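Local coordinates for DYNE8 (Micromonospora chersina, PDB 4AMM), which forms the acyltransferase domain of an iterative polyketide synthase in enediyne biosynthesis and probably transfers acyl building blocks during chain assembly, at residues L30-P33 with E34-D37; G63-A66 with A67-A71; L83-R87 with G88-V92; I159-L162 with D163-G166. All coordinates share one frame; numbering follows the deposited sequence.

All four contacts are local. Contact 1 opens helix 32-45 at the surface; the other three are partly buried. Contact 4 closes helix 144-165, contact 2 is an inner stretch of helix 61-76, and contact 3 is the hairpin of strands 81-84 and 89-92. Polar capping dominates contact 1; contact 2 has leucines packed inward and charged residues paired with neighbouring elements; contact 3 combines dense backbone bonding with a buried phenylalanine; contact 4 rests on an indole face and a glycine end. Contacts 2 and 3 meet through the salt bridge of Arg-70 NH1 to Asp-84 OD2 (2.8 Å), contacts 1 and 2 through Leu-35 and Leu-64. Contact 4 stands apart, its nearest atoms about 12 Å from contact 3.

Contact 1 of 4, residues L30-P33 with E34-D37; sequences LSRP and ELTD
Ser-31 and Glu-34 hold each other in both directions. OE1 of Glu-34 accepts from Ser-31 N at 2.7 Å, a bond of 162° nearly along the C-O direction of the carboxylate. The same OE1 takes the hydroxyl of Ser-31, with OG also 2.7 Å away but approaching from above the carboxylate plane. OG in turn accepts the backbone N-H of Glu-34 at 3.2 Å. These reciprocal bonds make a capping box, with Ser-31 as the N-cap of helix 32-45. A chi1 of 63° lodges OG between the backbone N and the carbonyl carbon of Ser-31, where it can serve both Glu-34 groups. Exchanging this serine for an alanine would probably leave Glu-34 N without its capping acceptor and the carboxylate on a single backbone bond, freer to swing. Although Glu-34 is exposed, close packing continues beside the box, Leu-30 CG resting 3.6 Å from Glu-34 CB. Pro-33 and Asp-37 form a looser solvent side, with a backbone bond from Asp-37 N to Pro-33 O. On another side Arg-32, bent at chi2, brings NH1 edge-on to Thr-36 OG1, a spacing too short to trust; NH2 also bonds Pro-1 O, and Thr-36 OG1 bonds Glu-4 OE1.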
loop_
_atom_site.group_PDB
_atom_site.type_symbol
_atom_site.label_atom_id
_atom_site.label_comp_id
_atom_site.label_asym_id
_atom_site.label_seq_id
_atom_site.Cartn_x
_atom_site.Cartn_y
_atom_site.Cartn_z
ATOM N N LEU A 30 -26.233 -18.125 12.003
ATOM C CA LEU A 30 -25.085 -18.756 12.647
ATOM C C LEU A 30 -24.493 -17.877 13.744
ATOM O O LEU A 30 -24.386 -16.668 13.575
ATOM C CB LEU A 30 -23.966 -19.047 11.622
ATOM C CG LEU A 30 -23.911 -20.456 11.041
ATOM C CD1 LEU A 30 -25.261 -21.154 10.917
ATOM C CD2 LEU A 30 -23.089 -20.513 9.757
ATOM N N SER A 31 -24.090 -18.485 14.864
ATOM C CA SER A 31 -23.253 -17.819 15.846
ATOM C C SER A 31 -21.907 -17.599 15.261
ATOM O O SER A 31 -21.598 -18.186 14.193
ATOM C CB SER A 31 -23.097 -18.691 17.115
ATOM O OG SER A 31 -22.423 -19.918 16.807
ATOM N N ARG A 32 -21.099 -16.813 15.950
ATOM C CA ARG A 32 -19.763 -16.511 15.541
ATOM C C ARG A 32 -18.922 -17.794 15.506
ATOM O O ARG A 32 -18.261 -18.010 14.498
ATOM C CB ARG A 32 -19.144 -15.419 16.408
ATOM C CG ARG A 32 -17.730 -15.046 15.997
ATOM C CD ARG A 32 -17.676 -14.103 14.719
ATOM N NE ARG A 32 -16.274 -13.811 14.350
ATOM C CZ ARG A 32 -15.458 -14.665 13.734
ATOM N NH1 ARG A 32 -15.895 -15.874 13.377
ATOM N NH2 ARG A 32 -14.203 -14.322 13.472
ATOM N N PRO A 33 -18.942 -18.643 16.560
ATOM C CA PRO A 33 -18.193 -19.913 16.442
ATOM C C PRO A 33 -18.666 -20.793 15.285
ATOM O O PRO A 33 -17.813 -21.446 14.612
ATOM C CB PRO A 33 -18.424 -20.598 17.795
ATOM C CG PRO A 33 -18.731 -19.457 18.736
ATOM C CD PRO A 33 -19.471 -18.476 17.940
ATOM N N GLU A 34 -19.956 -20.810 14.994
ATOM C CA GLU A 34 -20.484 -21.575 13.841
ATOM C C GLU A 34 -20.003 -20.976 12.513
ATOM O O GLU A 34 -19.683 -21.719 11.558
ATOM C CB GLU A 34 -22.031 -21.610 13.877
ATOM C CG GLU A 34 -22.570 -22.665 14.762
ATOM C CD GLU A 34 -24.001 -22.360 15.168
ATOM O OE1 GLU A 34 -24.318 -21.159 15.296
ATOM O OE2 GLU A 34 -24.783 -23.334 15.363
ATOM N N LEU A 35 -19.932 -19.658 12.414
ATOM C CA LEU A 35 -19.459 -18.984 11.207
ATOM C C LEU A 35 -17.988 -19.335 11.029
ATOM O O LEU A 35 -17.577 -19.576 9.884
ATOM C CB LEU A 35 -19.657 -17.459 11.320
ATOM C CG LEU A 35 -18.932 -16.568 10.325
ATOM C CD1 LEU A 35 -19.563 -16.816 9.027
ATOM C CD2 LEU A 35 -18.943 -15.068 10.708
ATOM N N THR A 36 -17.185 -19.313 12.073
ATOM C CA THR A 36 -15.763 -19.744 11.913
ATOM C C THR A 36 -15.669 -21.154 11.413
ATOM O O THR A 36 -14.841 -21.422 10.526
ATOM C CB THR A 36 -15.021 -19.550 13.240
ATOM O OG1 THR A 36 -14.990 -18.168 13.513
ATOM C CG2 THR A 36 -13.624 -20.041 13.156
ATOM N N ASP A 37 -16.457 -22.088 11.908
ATOM C CA ASP A 37 -16.425 -23.461 11.383
ATOM C C ASP A 37 -16.856 -23.504 9.958
ATOM O O ASP A 37 -16.198 -24.223 9.118
ATOM C CB ASP A 37 -17.321 -24.394 12.214
ATOM C CG ASP A 37 -16.627 -24.931 13.471
ATOM O OD1 ASP A 37 -15.366 -25.032 13.521
ATOM O OD2 ASP A 37 -17.376 -25.256 14.443
#

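Contact 2 of 4, residues G63-A66 with A67-A71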
loop_
_atom_site.group_PDB
_atom_site.type_symbol
_atom_site.label_atom_id
_atom_site.label_comp_id
_atom_site.label_asym_id
_atom_site.label_seq_id
_atom_site.Cartn_x
_atom_site.Cartn_y
_atom_site.Cartn_z
ATOM N N GLY A 63 -23.234 -9.898 8.065
ATOM C CA GLY A 63 -22.316 -9.276 7.098
ATOM C C GLY A 63 -22.049 -10.267 5.954
ATOM O O GLY A 63 -21.918 -9.837 4.804
ATOM N N LEU A 64 -21.928 -11.533 6.330
ATOM C CA LEU A 64 -21.809 -12.547 5.245
ATOM C C LEU A 64 -23.062 -12.574 4.365
ATOM O O LEU A 64 -22.956 -12.567 3.144
ATOM C CB LEU A 64 -21.445 -13.907 5.808
ATOM C CG LEU A 64 -21.381 -15.024 4.736
ATOM C CD1 LEU A 64 -20.287 -14.676 3.654
ATOM C CD2 LEU A 64 -21.017 -16.346 5.431
ATOM N N VAL A 65 -24.256 -12.580 4.966
ATOM C CA VAL A 65 -25.524 -12.585 4.165
ATOM C C VAL A 65 -25.549 -11.379 3.266
ATOM O O VAL A 65 -25.883 -11.515 2.059
ATOM C CB VAL A 65 -26.760 -12.603 5.103
ATOM C CG1 VAL A 65 -28.051 -12.389 4.319
ATOM C CG2 VAL A 65 -26.767 -13.825 5.777
ATOM N N ALA A 66 -25.172 -10.196 3.798
ATOM C CA ALA A 66 -25.136 -8.974 3.000
ATOM C C ALA A 66 -24.166 -9.109 1.813
ATOM O O ALA A 66 -24.523 -8.745 0.671
ATOM C CB ALA A 66 -24.724 -7.739 3.843
ATOM N N ALA A 67 -22.941 -9.588 2.082
ATOM C CA ALA A 67 -22.019 -9.836 0.962
ATOM C C ALA A 67 -22.491 -10.843 -0.116
ATOM O O ALA A 67 -22.286 -10.586 -1.292
ATOM C CB ALA A 67 -20.635 -10.283 1.508
ATOM N N LEU A 68 -23.102 -11.932 0.352
ATOM C CA LEU A 68 -23.699 -12.859 -0.577
ATOM C C LEU A 68 -24.808 -12.216 -1.445
ATOM O O LEU A 68 -24.873 -12.488 -2.634
ATOM C CB LEU A 68 -24.161 -14.137 0.145
ATOM C CG LEU A 68 -22.990 -14.944 0.771
ATOM C CD1 LEU A 68 -23.498 -15.923 1.773
ATOM C CD2 LEU A 68 -22.178 -15.709 -0.287
ATOM N N ASP A 69 -25.665 -11.427 -0.795
ATOM C CA ASP A 69 -26.719 -10.741 -1.511
ATOM C C ASP A 69 -26.143 -9.893 -2.619
ATOM O O ASP A 69 -26.660 -9.913 -3.740
ATOM C CB ASP A 69 -27.596 -9.913 -0.551
ATOM C CG ASP A 69 -28.527 -10.758 0.242
ATOM O OD1 ASP A 69 -28.816 -11.881 -0.175
ATOM O OD2 ASP A 69 -28.987 -10.297 1.311
ATOM N N ARG A 70 -25.083 -9.127 -2.334
ATOM C CA ARG A 70 -24.452 -8.341 -3.363
ATOM C C ARG A 70 -23.857 -9.168 -4.488
ATOM O O ARG A 70 -24.012 -8.846 -5.639
ATOM C CB ARG A 70 -23.375 -7.428 -2.758
ATOM C CG ARG A 70 -23.939 -6.248 -1.983
ATOM C CD ARG A 70 -22.718 -5.320 -1.718
ATOM N NE ARG A 70 -22.115 -4.689 -2.899
ATOM C CZ ARG A 70 -20.983 -3.915 -2.824
ATOM N NH1 ARG A 70 -20.352 -3.828 -1.677
ATOM N NH2 ARG A 70 -20.441 -3.335 -3.864
ATOM N N ALA A 71 -23.168 -10.267 -4.115
ATOM C CA ALA A 71 -22.591 -11.105 -5.133
ATOM C C ALA A 71 -23.668 -11.730 -6.012
ATOM O O ALA A 71 -23.502 -11.725 -7.235
ATOM C CB ALA A 71 -21.743 -12.182 -4.470
#
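The flat carboxylate of Asp-69 lies alongside Val-65, both side chains pointing the same way, with OD2 3.8 Å from the methyl CG1 of Val-65. The carboxylate carbon, Asp-69 CG, sits 3.3 Å from Val-65 O, because a chi1 of -75° keeps it beside its own backbone N. OD1 forms a salt bridge with Arg-24 on another helix. The other flat group, the guanidinium of Arg-70, leads away from the preceding turn to Asp-84 of strand 81-84, a salt bridge through NH1; only the root of the chain grazes that turn, CG lying 3.7 Å from Ala-66 O. On the inner face Leu-64 and Leu-68 pack obliquely, the branch CD1 of Leu-68 resting 3.8 Å from Leu-64 CG. An alanine in place of Leu-68 would probably open a gap beside Leu-64 and towards the neighbouring helix 13-27. Regular i to i+4 bonds underlie these side chains, such as Leu-68 N to Leu-64 O at 2.9 Å and 170°. Helix 61-76 packs beside helix 13-27, through Leu-64, Val-65 and Leu-68, and against the four-stranded antiparallel sheet in an alpha/beta layer, where Ala-67 touches Ala-56 and Leu-89, and Leu-68 and Ala-71 reach Phe-54.

Contact 3 of 4, residues L83-R87 with G88-V92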
loop_
_atom_site.group_PDB
_atom_site.type_symbol
_atom_site.label_atom_id
_atom_site.label_comp_id
_atom_site.label_asym_id
_atom_site.label_seq_id
_atom_site.Cartn_x
_atom_site.Cartn_y
_atom_site.Cartn_z
ATOM N N LEU A 83 -15.264 -5.799 -7.475
ATOM C CA LEU A 83 -14.085 -5.643 -6.645
ATOM C C LEU A 83 -14.412 -4.458 -5.730
ATOM O O LEU A 83 -14.346 -3.336 -6.233
ATOM C CB LEU A 83 -12.843 -5.378 -7.491
ATOM C CG LEU A 83 -12.513 -6.420 -8.597
ATOM C CD1 LEU A 83 -11.271 -5.932 -9.299
ATOM C CD2 LEU A 83 -12.302 -7.781 -7.922
ATOM N N ASP A 84 -14.845 -4.704 -4.515
ATOM C CA ASP A 84 -15.131 -3.552 -3.601
ATOM C C ASP A 84 -14.151 -3.651 -2.430
ATOM O O ASP A 84 -14.446 -4.245 -1.399
ATOM C CB ASP A 84 -16.568 -3.603 -3.137
ATOM C CG ASP A 84 -16.926 -2.336 -2.415
ATOM O OD1 ASP A 84 -15.985 -1.579 -1.960
ATOM O OD2 ASP A 84 -18.159 -2.120 -2.265
ATOM N N ALA A 85 -13.000 -3.036 -2.643
ATOM C CA ALA A 85 -11.969 -3.066 -1.632
ATOM C C ALA A 85 -12.453 -2.457 -0.329
ATOM O O ALA A 85 -12.181 -2.985 0.708
ATOM C CB ALA A 85 -10.655 -2.387 -2.108
ATOM N N GLY A 86 -13.225 -1.334 -0.360
ATOM C CA GLY A 86 -13.691 -0.729 0.877
ATOM C C GLY A 86 -14.759 -1.411 1.643
ATOM O O GLY A 86 -15.129 -1.028 2.770
ATOM N N ARG A 87 -15.282 -2.505 1.094
ATOM C CA ARG A 87 -16.192 -3.379 1.781
ATOM C C ARG A 87 -15.626 -4.823 1.953
ATOM O O ARG A 87 -16.357 -5.679 2.407
ATOM C CB ARG A 87 -17.571 -3.358 1.160
ATOM C CG ARG A 87 -18.247 -1.934 1.192
ATOM C CD ARG A 87 -18.778 -1.635 2.554
ATOM N NE ARG A 87 -19.355 -0.294 2.644
ATOM C CZ ARG A 87 -18.681 0.801 2.951
ATOM N NH1 ARG A 87 -17.346 0.847 3.199
ATOM N NH2 ARG A 87 -19.401 1.967 3.011
ATOM N N GLY A 88 -14.433 -5.026 1.447
ATOM C CA GLY A 88 -13.767 -6.353 1.556
ATOM C C GLY A 88 -14.495 -7.476 0.801
ATOM O O GLY A 88 -14.494 -8.613 1.288
ATOM N N LEU A 89 -15.085 -7.151 -0.343
ATOM C CA LEU A 89 -15.932 -8.068 -1.074
ATOM C C LEU A 89 -15.423 -8.178 -2.451
ATOM O O LEU A 89 -15.227 -7.178 -3.135
ATOM C CB LEU A 89 -17.399 -7.523 -1.140
ATOM C CG LEU A 89 -18.229 -8.298 -2.149
ATOM C CD1 LEU A 89 -18.304 -9.805 -1.797
ATOM C CD2 LEU A 89 -19.625 -7.635 -2.167
ATOM N N PHE A 90 -15.117 -9.433 -2.898
ATOM C CA PHE A 90 -14.487 -9.615 -4.174
ATOM C C PHE A 90 -15.071 -10.827 -4.873
ATOM O O PHE A 90 -15.229 -11.896 -4.247
ATOM C CB PHE A 90 -12.989 -9.807 -4.045
ATOM C CG PHE A 90 -12.306 -8.732 -3.254
ATOM C CD1 PHE A 90 -11.845 -7.539 -3.899
ATOM C CD2 PHE A 90 -12.152 -8.853 -1.914
ATOM C CE1 PHE A 90 -11.237 -6.552 -3.149
ATOM C CE2 PHE A 90 -11.542 -7.904 -1.195
ATOM C CZ PHE A 90 -11.125 -6.737 -1.845
ATOM N N LEU A 91 -15.490 -10.659 -6.136
ATOM C CA LEU A 91 -16.123 -11.748 -6.939
ATOM C C LEU A 91 -15.536 -11.681 -8.296
ATOM O O LEU A 91 -15.582 -10.625 -8.955
ATOM C CB LEU A 91 -17.637 -11.524 -6.953
ATOM C CG LEU A 91 -18.483 -12.407 -7.853
ATOM C CD1 LEU A 91 -18.217 -12.426 -9.378
ATOM C CD2 LEU A 91 -18.645 -13.757 -7.439
ATOM N N VAL A 92 -15.023 -12.831 -8.777
ATOM C CA VAL A 92 -14.388 -12.827 -10.096
ATOM C C VAL A 92 -14.754 -14.109 -10.794
ATOM O O VAL A 92 -14.482 -15.179 -10.245
ATOM C CB VAL A 92 -12.842 -12.718 -9.960
ATOM C CG1 VAL A 92 -12.188 -12.750 -11.272
ATOM C CG2 VAL A 92 -12.439 -11.420 -9.275
#
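Asp-84 and Leu-89 are bonded through both of their backbone polar groups. Asp-84 N gives its hydrogen to Leu-89 O at 2.9 Å, arriving almost straight along the carbonyl, and Leu-89 N returns a bond of 174° to Asp-84 O at 3.2 Å. That carbonyl has a second donor, Arg-87 N, which reaches it from the opposite face of its plane. Gly-88 pairs with the same residue as Leu-89, which makes a G1 beta bulge at the end of the hairpin of strands 81-84 and 89-92. The positive phi of Gly-88 (65°) favours a glycine here, and its N-H is taken by Ala-85 O at 3.1 Å, from well above the carbonyl plane. In the turn, Arg-87 NH1 bonds Gly-86 O at 2.9 Å. Asp-84 OD1 receives a weak bond from Arg-87 N, whereas OD2 is held by Arg-70 of helix 61-76.

The other face of the hairpin is apolar. The Phe-90 ring approaches the turn obliquely, CZ 3.8 Å from Ala-85 CA, and meets Leu-83 at about a right angle, CD1 lying 4.1 Å from Leu-83 CD2. The same CD2 touches Val-92 CG2 at 3.9 Å. Beyond the ring lie Ala-383, Ala-384 and Ala-387 of helix 376-387, while strand 89-92 bonds onward to Ala-55 and Arg-53. Backbone bonds between the strands thus hold the turn, the face with Asp-84 and Leu-89 meets helix 61-76 by a salt bridge and packing, and the face with Leu-83, Phe-90 and Val-92 relies on apolar contact.

Contact 4 of 4, residues I159-L162 with D163-G166; sequences IRWL and DRLG
Trp-161 presents one face of its indole to Leu-165, whose CD1 methyl sits over the five-membered ring, 3.8 Å from its centroid and 25° off the normal, a CH-pi contact. The pair lies in the last turn of helix 144-165, which ends in a Schellman motif at Gly-166, where positive phi (65°) suits a glycine. The methyl is shifted toward the ring rim, so that NE1 of Trp-161 is its nearest indole atom, at 3.5 Å from Leu-165 CD1. With chi1 at 179°, the indole CG is carried opposite the backbone N, and the ring is swung along the helix toward the residue one turn on. NE1 itself bonds Thr-382 OG1, which ties the ring to helix 376-387, and Leu-162 reaches the same helix at Leu-385. Arg-164 stretches out past the benzo ring, its chain fully extended, toward Pro-396 and Ala-399. On another side of the helix Ile-159 and Asp-163 run side by side, CG2 of Ile-159 3.9 Å from Asp-163 OD2. Three i to i+4 backbone bonds join the two segments, the shortest from Asp-163 N to Ile-159 O at 2.8 Å. At the terminus Gly-166 N donates back to Asp-163 O, 3.0 Å away.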
loop_
_atom_site.group_PDB
_atom_site.type_symbol
_atom_site.label_atom_id
_atom_site.label_comp_id
_atom_site.label_asym_id
_atom_site.label_seq_id
_atom_site.Cartn_x
_atom_site.Cartn_y
_atom_site.Cartn_z
ATOM N N ILE A 159 5.569 -9.886 3.450
ATOM C CA ILE A 159 6.124 -10.720 2.398
ATOM C C ILE A 159 6.125 -12.186 2.875
ATOM O O ILE A 159 5.824 -13.070 2.045
ATOM C CB ILE A 159 7.524 -10.240 2.103
ATOM C CG1 ILE A 159 7.462 -8.858 1.401
ATOM C CG2 ILE A 159 8.290 -11.268 1.240
ATOM C CD1 ILE A 159 8.800 -8.107 1.384
ATOM N N ARG A 160 6.422 -12.482 4.096
ATOM C CA ARG A 160 6.357 -13.889 4.613
ATOM C C ARG A 160 4.921 -14.383 4.468
ATOM O O ARG A 160 4.796 -15.614 4.106
ATOM C CB ARG A 160 6.744 -13.942 6.044
ATOM C CG ARG A 160 8.306 -13.741 6.195
ATOM C CD ARG A 160 8.816 -14.159 7.603
ATOM N NE ARG A 160 8.111 -13.527 8.713
ATOM C CZ ARG A 160 8.428 -12.364 9.335
ATOM N NH1 ARG A 160 9.387 -11.622 8.879
ATOM N NH2 ARG A 160 7.727 -11.939 10.376
ATOM N N TRP A 161 3.884 -13.579 4.648
ATOM C CA TRP A 161 2.502 -14.069 4.410
ATOM C C TRP A 161 2.270 -14.340 2.971
ATOM O O TRP A 161 1.695 -15.400 2.599
ATOM C CB TRP A 161 1.539 -12.978 4.963
ATOM C CG TRP A 161 0.040 -13.243 4.799
ATOM C CD1 TRP A 161 -0.800 -12.573 4.007
ATOM C CD2 TRP A 161 -0.670 -14.267 5.451
ATOM N NE1 TRP A 161 -2.074 -13.113 4.146
ATOM C CE2 TRP A 161 -2.011 -14.150 5.028
ATOM C CE3 TRP A 161 -0.326 -15.241 6.385
ATOM C CZ2 TRP A 161 -3.040 -15.025 5.498
ATOM C CZ3 TRP A 161 -1.386 -16.118 6.878
ATOM C CH2 TRP A 161 -2.714 -15.950 6.415
ATOM N N LEU A 162 2.673 -13.451 2.087
ATOM C CA LEU A 162 2.560 -13.745 0.637
ATOM C C LEU A 162 3.317 -15.010 0.280
ATOM O O LEU A 162 2.813 -15.827 -0.571
ATOM C CB LEU A 162 3.129 -12.606 -0.281
ATOM C CG LEU A 162 2.455 -11.269 -0.055
ATOM C CD1 LEU A 162 3.189 -10.214 -0.898
ATOM C CD2 LEU A 162 0.973 -11.293 -0.446
ATOM N N ASP A 163 4.496 -15.211 0.842
ATOM C CA ASP A 163 5.264 -16.464 0.557
ATOM C C ASP A 163 4.507 -17.705 1.113
ATOM O O ASP A 163 4.420 -18.716 0.333
ATOM C CB ASP A 163 6.612 -16.423 1.265
ATOM C CG ASP A 163 7.598 -15.389 0.717
ATOM O OD1 ASP A 163 7.480 -14.961 -0.456
ATOM O OD2 ASP A 163 8.534 -15.159 1.571
ATOM N N ARG A 164 3.898 -17.621 2.259
ATOM C CA ARG A 164 3.143 -18.772 2.820
ATOM C C ARG A 164 1.981 -19.057 1.841
ATOM O O ARG A 164 1.639 -20.250 1.687
ATOM C CB ARG A 164 2.613 -18.437 4.197
ATOM C CG ARG A 164 1.807 -19.575 4.847
ATOM C CD ARG A 164 1.587 -19.279 6.276
ATOM N NE ARG A 164 0.921 -20.461 6.783
ATOM C CZ ARG A 164 0.685 -20.695 8.035
ATOM N NH1 ARG A 164 1.007 -19.753 8.932
ATOM N NH2 ARG A 164 0.086 -21.827 8.399
ATOM N N LEU A 165 1.386 -18.055 1.215
ATOM C CA LEU A 165 0.242 -18.237 0.307
ATOM C C LEU A 165 0.641 -18.605 -1.079
ATOM O O LEU A 165 -0.226 -18.912 -1.904
ATOM C CB LEU A 165 -0.600 -16.937 0.274
ATOM C CG LEU A 165 -1.352 -16.556 1.546
ATOM C CD1 LEU A 165 -1.804 -15.152 1.319
ATOM C CD2 LEU A 165 -2.513 -17.441 1.787
ATOM N N GLY A 166 1.932 -18.527 -1.413
ATOM C CA GLY A 166 2.346 -18.719 -2.818
ATOM C C GLY A 166 1.814 -17.639 -3.743
ATOM O O GLY A 166 1.477 -17.884 -4.918
#